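Local structure of CAMP factor (Mobiluncus curtisii, 6JLC) at residues V22-L25 against K26-S30; A208-A211 against K212-A216; Q123-D126 against S127-D130. The protein is a CAMP factor, a bacterial toxin that probably forms pores in host cell membranes and thereby enhances haemolysis. All blocks are in the same frame, centred on the assembly; numbering follows the deposited sequence.

Contact 1 (V22-L25 against K26-S30); sequences VETL and KEIQS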
loop_
_atom_site.group_PDB
_atom_site.type_symbol
_atom_site.label_atom_id
_atom_site.label_comp_id
_atom_site.label_asym_id
_atom_site.label_seq_id
_atom_site.Cartn_x
_atom_site.Cartn_y
_atom_site.Cartn_z
ATOM N N VAL A 22 5.391 -0.461 9.734
ATOM C CA VAL A 22 4.014 -0.021 9.935
ATOM C C VAL A 22 3.757 1.297 9.203
ATOM O O VAL A 22 2.681 1.496 8.628
ATOM C CB VAL A 22 3.698 0.070 11.438
ATOM C CG1 VAL A 22 2.332 0.719 11.671
ATOM C CG2 VAL A 22 3.721 -1.343 12.063
ATOM N N GLU A 23 4.737 2.199 9.170
ATOM C CA GLU A 23 4.492 3.453 8.458
ATOM C C GLU A 23 4.367 3.220 6.956
ATOM O O GLU A 23 3.516 3.831 6.302
ATOM C CB GLU A 23 5.562 4.498 8.789
ATOM C CG GLU A 23 5.678 4.707 10.297
ATOM C CD GLU A 23 6.864 5.566 10.725
ATOM O OE1 GLU A 23 7.592 6.067 9.838
ATOM O OE2 GLU A 23 7.070 5.725 11.957
ATOM N N THR A 24 5.182 2.312 6.411
ATOM C CA THR A 24 5.042 1.966 4.999
ATOM C C THR A 24 3.652 1.413 4.716
ATOM O O THR A 24 2.996 1.802 3.741
ATOM C CB THR A 24 6.119 0.955 4.596
ATOM O OG1 THR A 24 7.410 1.560 4.710
ATOM C CG2 THR A 24 5.906 0.499 3.161
ATOM N N LEU A 25 3.179 0.512 5.582
ATOM C CA LEU A 25 1.887 -0.119 5.349
ATOM C C LEU A 25 0.743 0.881 5.451
ATOM O O LEU A 25 -0.215 0.806 4.676
ATOM C CB LEU A 25 1.689 -1.271 6.330
ATOM C CG LEU A 25 2.637 -2.441 6.047
ATOM C CD1 LEU A 25 2.665 -3.384 7.235
ATOM C CD2 LEU A 25 2.201 -3.180 4.788
ATOM N N LYS A 26 0.812 1.813 6.407
ATOM C CA LYS A 26 -0.247 2.812 6.535
ATOM C C LYS A 26 -0.329 3.702 5.298
ATOM O O LYS A 26 -1.428 4.051 4.852
ATOM C CB LYS A 26 -0.025 3.656 7.793
ATOM C CG LYS A 26 -0.474 2.943 9.051
ATOM C CD LYS A 26 0.012 3.624 10.312
ATOM C CE LYS A 26 -0.636 2.984 11.530
ATOM N NZ LYS A 26 -0.171 3.604 12.803
ATOM N N GLU A 27 0.819 4.079 4.732
ATOM C CA GLU A 27 0.812 4.889 3.514
ATOM C C GLU A 27 0.149 4.140 2.365
ATOM O O GLU A 27 -0.696 4.692 1.654
ATOM C CB GLU A 27 2.234 5.296 3.128
ATOM C CG GLU A 27 2.920 6.206 4.124
ATOM C CD GLU A 27 4.391 6.413 3.810
ATOM O OE1 GLU A 27 4.818 6.060 2.689
ATOM O OE2 GLU A 27 5.118 6.926 4.687
ATOM N N ILE A 28 0.516 2.877 2.168
ATOM C CA ILE A 28 -0.097 2.111 1.089
ATOM C C ILE A 28 -1.586 1.915 1.343
ATOM O O ILE A 28 -2.400 1.949 0.408
ATOM C CB ILE A 28 0.635 0.769 0.911
ATOM C CG1 ILE A 28 2.080 1.020 0.483
ATOM C CG2 ILE A 28 -0.095 -0.120 -0.089
ATOM C CD1 ILE A 28 2.943 -0.196 0.613
ATOM N N GLN A 29 -1.974 1.705 2.606
ATOM C CA GLN A 29 -3.393 1.526 2.904
ATOM C C GLN A 29 -4.180 2.785 2.569
ATOM O O GLN A 29 -5.317 2.711 2.084
ATOM C CB GLN A 29 -3.579 1.160 4.375
ATOM C CG GLN A 29 -5.023 1.127 4.827
ATOM C CD GLN A 29 -5.152 0.925 6.325
ATOM O OE1 GLN A 29 -4.550 1.655 7.119
ATOM N NE2 GLN A 29 -5.940 -0.066 6.718
ATOM N N SER A 30 -3.583 3.947 2.831
ATOM C CA SER A 30 -4.190 5.223 2.468
ATOM C C SER A 30 -4.417 5.322 0.962
ATOM O O SER A 30 -5.447 5.836 0.514
ATOM C CB SER A 30 -3.294 6.360 2.960
ATOM O OG SER A 30 -3.473 7.529 2.189
#
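Lys26 lies along Val22, one helical turn earlier, and the two side chains point the same way. From the base outward, Lys26 CB stands 3.6 Å from Val22 O, the carbonyl oxygen that accepts the backbone N-H of Lys26. Lys26 CG stays over that same oxygen, at 3.5 Å from Val22 O. Lys26 CD spans both partners, near Val22 O and the methyl Val22 CG1 alike, and Lys26 CE, 3.7 Å from Val22 CG1, is the first atom to meet the methyl alone. The ammonium stays beside it, Lys26 NZ lying 4.0 Å from Val22 CG1, and the lysine makes a cation-pi contact with Phe45. A chi1 of 172° sets Val22 CG1 beside its own carbonyl carbon, on the side of the next turn, and the straight lysine chain runs along it. Valine suits its place by offering a compact branch to the aliphatic lysine stem, and lysine by joining that stem to a charge that an aromatic ring can receive.

A second pair repeats the pattern on another face. Thr24 and Ile28 lie side by side, the methyl Thr24 CG2 4.0 Å from Ile28 CD1, while Thr24 OG1 turns back to bond Ala20 O. Threonine thus offers its methyl to a hydrophobic neighbour and satisfies its hydroxyl within the helix. Glu23 and Glu27 occupy an exposed face, with Glu23 OE1 5.8 Å from Glu27 OE2; solvent can probably screen these like charges.

This is the sidedness of an amphipathic helix, 8-31, in an all-helical bundle. Helix 41-59 covers one flank, where Val22 meets Ala48 and Leu25 meets Leu44; on helix 68-91, Leu25 and Ile28 both touch Val85, and Thr24 and Ile28 touch Asp86.

Contact 2 (A208-A211 against K212-A216); sequences AAIA and KLNTA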
loop_
_atom_site.group_PDB
_atom_site.type_symbol
_atom_site.label_atom_id
_atom_site.label_comp_id
_atom_site.label_asym_id
_atom_site.label_seq_id
_atom_site.Cartn_x
_atom_site.Cartn_y
_atom_site.Cartn_z
ATOM N N ALA A 208 -6.466 6.171 -20.317
ATOM C CA ALA A 208 -6.828 7.336 -21.123
ATOM C C ALA A 208 -7.266 8.505 -20.248
ATOM O O ALA A 208 -6.941 9.663 -20.542
ATOM C CB ALA A 208 -7.938 6.971 -22.109
ATOM N N ALA A 209 -8.018 8.229 -19.183
ATOM C CA ALA A 209 -8.435 9.299 -18.281
ATOM C C ALA A 209 -7.232 9.964 -17.621
ATOM O O ALA A 209 -7.192 11.194 -17.479
ATOM C CB ALA A 209 -9.392 8.754 -17.223
ATOM N N ILE A 210 -6.245 9.167 -17.201
ATOM C CA ILE A 210 -5.025 9.740 -16.633
ATOM C C ILE A 210 -4.337 10.639 -17.655
ATOM O O ILE A 210 -3.965 11.783 -17.358
ATOM C CB ILE A 210 -4.085 8.626 -16.136
ATOM C CG1 ILE A 210 -4.678 7.930 -14.903
ATOM C CG2 ILE A 210 -2.678 9.199 -15.858
ATOM C CD1 ILE A 210 -4.041 6.554 -14.617
ATOM N N ALA A 211 -4.178 10.149 -18.888
ATOM C CA ALA A 211 -3.481 10.950 -19.893
ATOM C C ALA A 211 -4.222 12.248 -20.195
ATOM O O ALA A 211 -3.594 13.309 -20.319
ATOM C CB ALA A 211 -3.269 10.133 -21.170
ATOM N N LYS A 212 -5.558 12.198 -20.293
ATOM C CA LYS A 212 -6.320 13.424 -20.570
ATOM C C LYS A 212 -6.204 14.419 -19.421
ATOM O O LYS A 212 -6.162 15.642 -19.638
ATOM C CB LYS A 212 -7.798 13.109 -20.811
ATOM C CG LYS A 212 -8.107 12.254 -22.030
ATOM C CD LYS A 212 -9.612 11.963 -22.095
ATOM C CE LYS A 212 -9.906 10.560 -22.626
ATOM N NZ LYS A 212 -10.694 9.736 -21.652
ATOM N N LEU A 213 -6.160 13.910 -18.191
ATOM C CA LEU A 213 -6.037 14.769 -17.018
ATOM C C LEU A 213 -4.688 15.475 -16.998
ATOM O O LEU A 213 -4.611 16.674 -16.701
ATOM C CB LEU A 213 -6.231 13.922 -15.760
ATOM C CG LEU A 213 -6.740 14.521 -14.458
ATOM C CD1 LEU A 213 -7.895 15.501 -14.684
ATOM C CD2 LEU A 213 -7.132 13.372 -13.550
ATOM N N ASN A 214 -3.614 14.757 -17.326
ATOM C CA ASN A 214 -2.300 15.393 -17.376
ATOM C C ASN A 214 -2.247 16.470 -18.452
ATOM O O ASN A 214 -1.678 17.549 -18.237
ATOM C CB ASN A 214 -1.218 14.333 -17.589
ATOM C CG ASN A 214 -1.092 13.395 -16.402
ATOM O OD1 ASN A 214 -1.381 13.777 -15.266
ATOM N ND2 ASN A 214 -0.651 12.166 -16.652
ATOM N N THR A 215 -2.867 16.211 -19.608
ATOM C CA THR A 215 -2.912 17.211 -20.668
ATOM C C THR A 215 -3.747 18.414 -20.259
ATOM O O THR A 215 -3.389 19.560 -20.567
ATOM C CB THR A 215 -3.461 16.583 -21.949
ATOM O OG1 THR A 215 -2.571 15.541 -22.373
ATOM C CG2 THR A 215 -3.577 17.634 -23.064
ATOM N N ALA A 216 -4.864 18.178 -19.562
ATOM C CA ALA A 216 -5.693 19.289 -19.099
ATOM C C ALA A 216 -4.957 20.146 -18.077
ATOM O O ALA A 216 -5.066 21.378 -18.101
ATOM C CB ALA A 216 -6.998 18.755 -18.512
#
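Ala208 to Thr215 run as regular alpha-helix, with four successive i to i+4 bonds from Lys212 N, Leu213 N, Asn214 N and Thr215 N to Ala208 O, Ala209 O, Ile210 O and Ala211 O. In the first of them Lys212 N lies 2.9 Å from Ala208 O.

Lys212 folds back over this same turn. Its CG sits 3.2 Å from Ala208 O, and bends at its outer bonds (chi3 -144°, chi4 122°) carry the ammonium to the small methyl, NZ being 3.9 Å from Ala208 CB. Alanine suits the place because so small a methyl does not obstruct the lysine chain, whose end lies over Ala208 O and C as well as CB.

Ile210 and Asn214 stand side by side, with the branch Ile210 CG2 3.7 Å from Asn214 ND2. A chi1 of -66° sets the asparagine amide beside its own backbone N and near Ile210 O, although ND2 meets that oxygen at an angle too poor for a hydrogen bond. Ile210 serves two neighbours: CG2 borders the polar amide, while the side chain also packs on Leu157 and Leu158 of helix 152-173.

The turn belongs to helix 203-222, the last of three helices that form the C-terminal bundle. Leu213 is the residue that plugs it into that bundle, inserting among Ile162 and Thr165 of helix 152-173 and Ile189 and Ala192 of helix 179-197. Its branched end is long enough to touch both helices. On the exposed side, Thr215 OG1 approaches Ala211 O at 3.2 Å.

Contact 3 (Q123-D126 against S127-D130); sequences QLND and SISD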
loop_
_atom_site.group_PDB
_atom_site.type_symbol
_atom_site.label_atom_id
_atom_site.label_comp_id
_atom_site.label_asym_id
_atom_site.label_seq_id
_atom_site.Cartn_x
_atom_site.Cartn_y
_atom_site.Cartn_z
ATOM N N GLN A 123 6.296 -21.755 12.352
ATOM C CA GLN A 123 5.170 -21.251 11.576
ATOM C C GLN A 123 5.429 -19.834 11.097
ATOM O O GLN A 123 5.132 -19.490 9.946
ATOM C CB GLN A 123 3.894 -21.291 12.412
ATOM C CG GLN A 123 3.419 -22.697 12.708
ATOM C CD GLN A 123 2.302 -22.718 13.725
ATOM O OE1 GLN A 123 2.193 -21.825 14.575
ATOM N NE2 GLN A 123 1.464 -23.757 13.653
ATOM N N LEU A 124 5.970 -18.993 11.981
ATOM C CA LEU A 124 6.272 -17.621 11.601
ATOM C C LEU A 124 7.337 -17.579 10.515
ATOM O O LEU A 124 7.239 -16.792 9.561
ATOM C CB LEU A 124 6.715 -16.832 12.837
ATOM C CG LEU A 124 5.669 -16.738 13.952
ATOM C CD1 LEU A 124 6.325 -16.307 15.248
ATOM C CD2 LEU A 124 4.542 -15.768 13.588
ATOM N N ASN A 125 8.382 -18.404 10.649
ATOM C CA ASN A 125 9.405 -18.463 9.615
ATOM C C ASN A 125 8.830 -19.008 8.311
ATOM O O ASN A 125 9.201 -18.553 7.221
ATOM C CB ASN A 125 10.582 -19.332 10.077
ATOM C CG ASN A 125 11.444 -18.630 11.109
ATOM O OD1 ASN A 125 11.417 -17.406 11.219
ATOM N ND2 ASN A 125 12.225 -19.398 11.853
ATOM N N ASP A 126 7.917 -19.980 8.406
ATOM C CA ASP A 126 7.298 -20.504 7.192
ATOM C C ASP A 126 6.406 -19.454 6.528
ATOM O O ASP A 126 6.266 -19.450 5.297
ATOM C CB ASP A 126 6.512 -21.780 7.508
ATOM C CG ASP A 126 7.424 -22.983 7.755
ATOM O OD1 ASP A 126 8.641 -22.897 7.480
ATOM O OD2 ASP A 126 6.923 -24.012 8.236
ATOM N N SER A 127 5.803 -18.560 7.312
ATOM C CA SER A 127 5.046 -17.454 6.718
ATOM C C SER A 127 5.956 -16.512 5.938
ATOM O O SER A 127 5.585 -16.029 4.858
ATOM C CB SER A 127 4.283 -16.682 7.795
ATOM O OG SER A 127 3.353 -17.540 8.441
ATOM N N ILE A 128 7.144 -16.214 6.478
ATOM C CA ILE A 128 8.115 -15.410 5.740
ATOM C C ILE A 128 8.441 -16.082 4.409
ATOM O O ILE A 128 8.453 -15.437 3.353
ATOM C CB ILE A 128 9.375 -15.183 6.596
ATOM C CG1 ILE A 128 9.035 -14.282 7.792
ATOM C CG2 ILE A 128 10.498 -14.587 5.759
ATOM C CD1 ILE A 128 10.150 -14.145 8.817
ATOM N N SER A 129 8.694 -17.391 4.436
ATOM C CA SER A 129 8.995 -18.107 3.201
ATOM C C SER A 129 7.814 -18.067 2.237
ATOM O O SER A 129 8.001 -17.967 1.014
ATOM C CB SER A 129 9.376 -19.554 3.517
ATOM O OG SER A 129 10.589 -19.590 4.245
ATOM N N ASP A 130 6.590 -18.141 2.765
ATOM C CA ASP A 130 5.421 -18.169 1.889
ATOM C C ASP A 130 5.183 -16.813 1.236
ATOM O O ASP A 130 4.774 -16.747 0.072
ATOM C CB ASP A 130 4.188 -18.595 2.671
ATOM C CG ASP A 130 2.941 -18.626 1.809
ATOM O OD1 ASP A 130 2.852 -19.505 0.922
ATOM O OD2 ASP A 130 2.046 -17.779 2.023
HETATM O O HOH W 1 10.806 -21.477 6.212
#
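Gln123 O is approached twice by Ser127: the backbone N-H forms the helical bond, with Ser127 N 2.9 Å from Gln123 O, and the hydroxyl comes in beside it, Ser127 OG standing 3.0 Å from Gln123 O. Placing OG beside its own backbone N (chi1 -61°) folds the hydroxyl back toward the preceding turn, although its proton has another acceptor nearby and its use here is not settled. Serine suits the spot because its short hydroxyl can curl back to that carbonyl; Arg113 of helix 97-114 also touches this side chain.

On another face a water bridges residues three apart. It donates to the carboxylate at 2.9 Å from Asp126 OD1 and lies 2.7 Å from Ser129 OG; a weak third link reaches Asn125 O. Aspartate and serine, both short and polar, hold the water close to the helix surface.

Leu124 and Ile128 are the two buried residues, Ile128 CG1 lying 3.6 Å from Leu124 O. They pack on helix 68-91, Leu124 on Leu70, Arg74 and Leu77, and Ile128 on His76. Asp130 instead sends its end away from the preceding turn, where OD2 bonds Ser106 OG and has a long, weak ion pair with Arg109. Gln123 OE1 bonds Thr120 N near the helix start. The chemistry implies a helix of two characters: hydrophobic branches fasten it to the bundle, while short polar groups bind water and a neighbouring helix and, in Ser127, probably a backbone carbonyl.

In the fold
All three contacts are single helical turns in an all-alpha chain that forms the C-terminal part of a longer protein. Contacts 1 and 3 belong to the first five helices, and both rest on helix 68-91, which links them although their nearest atoms are about 13 Å apart. Contact 2 lies in the three-helix bundle that follows, about 15 Å from contact 1 between nearest atoms. Contact 1 is the central one, its centre 6 Å from that of the chain; contacts 2 and 3 lie on opposite sides of that centre, their own centres 43 Å apart. No ligand site joins them, and any bearing on pore formation remains inference.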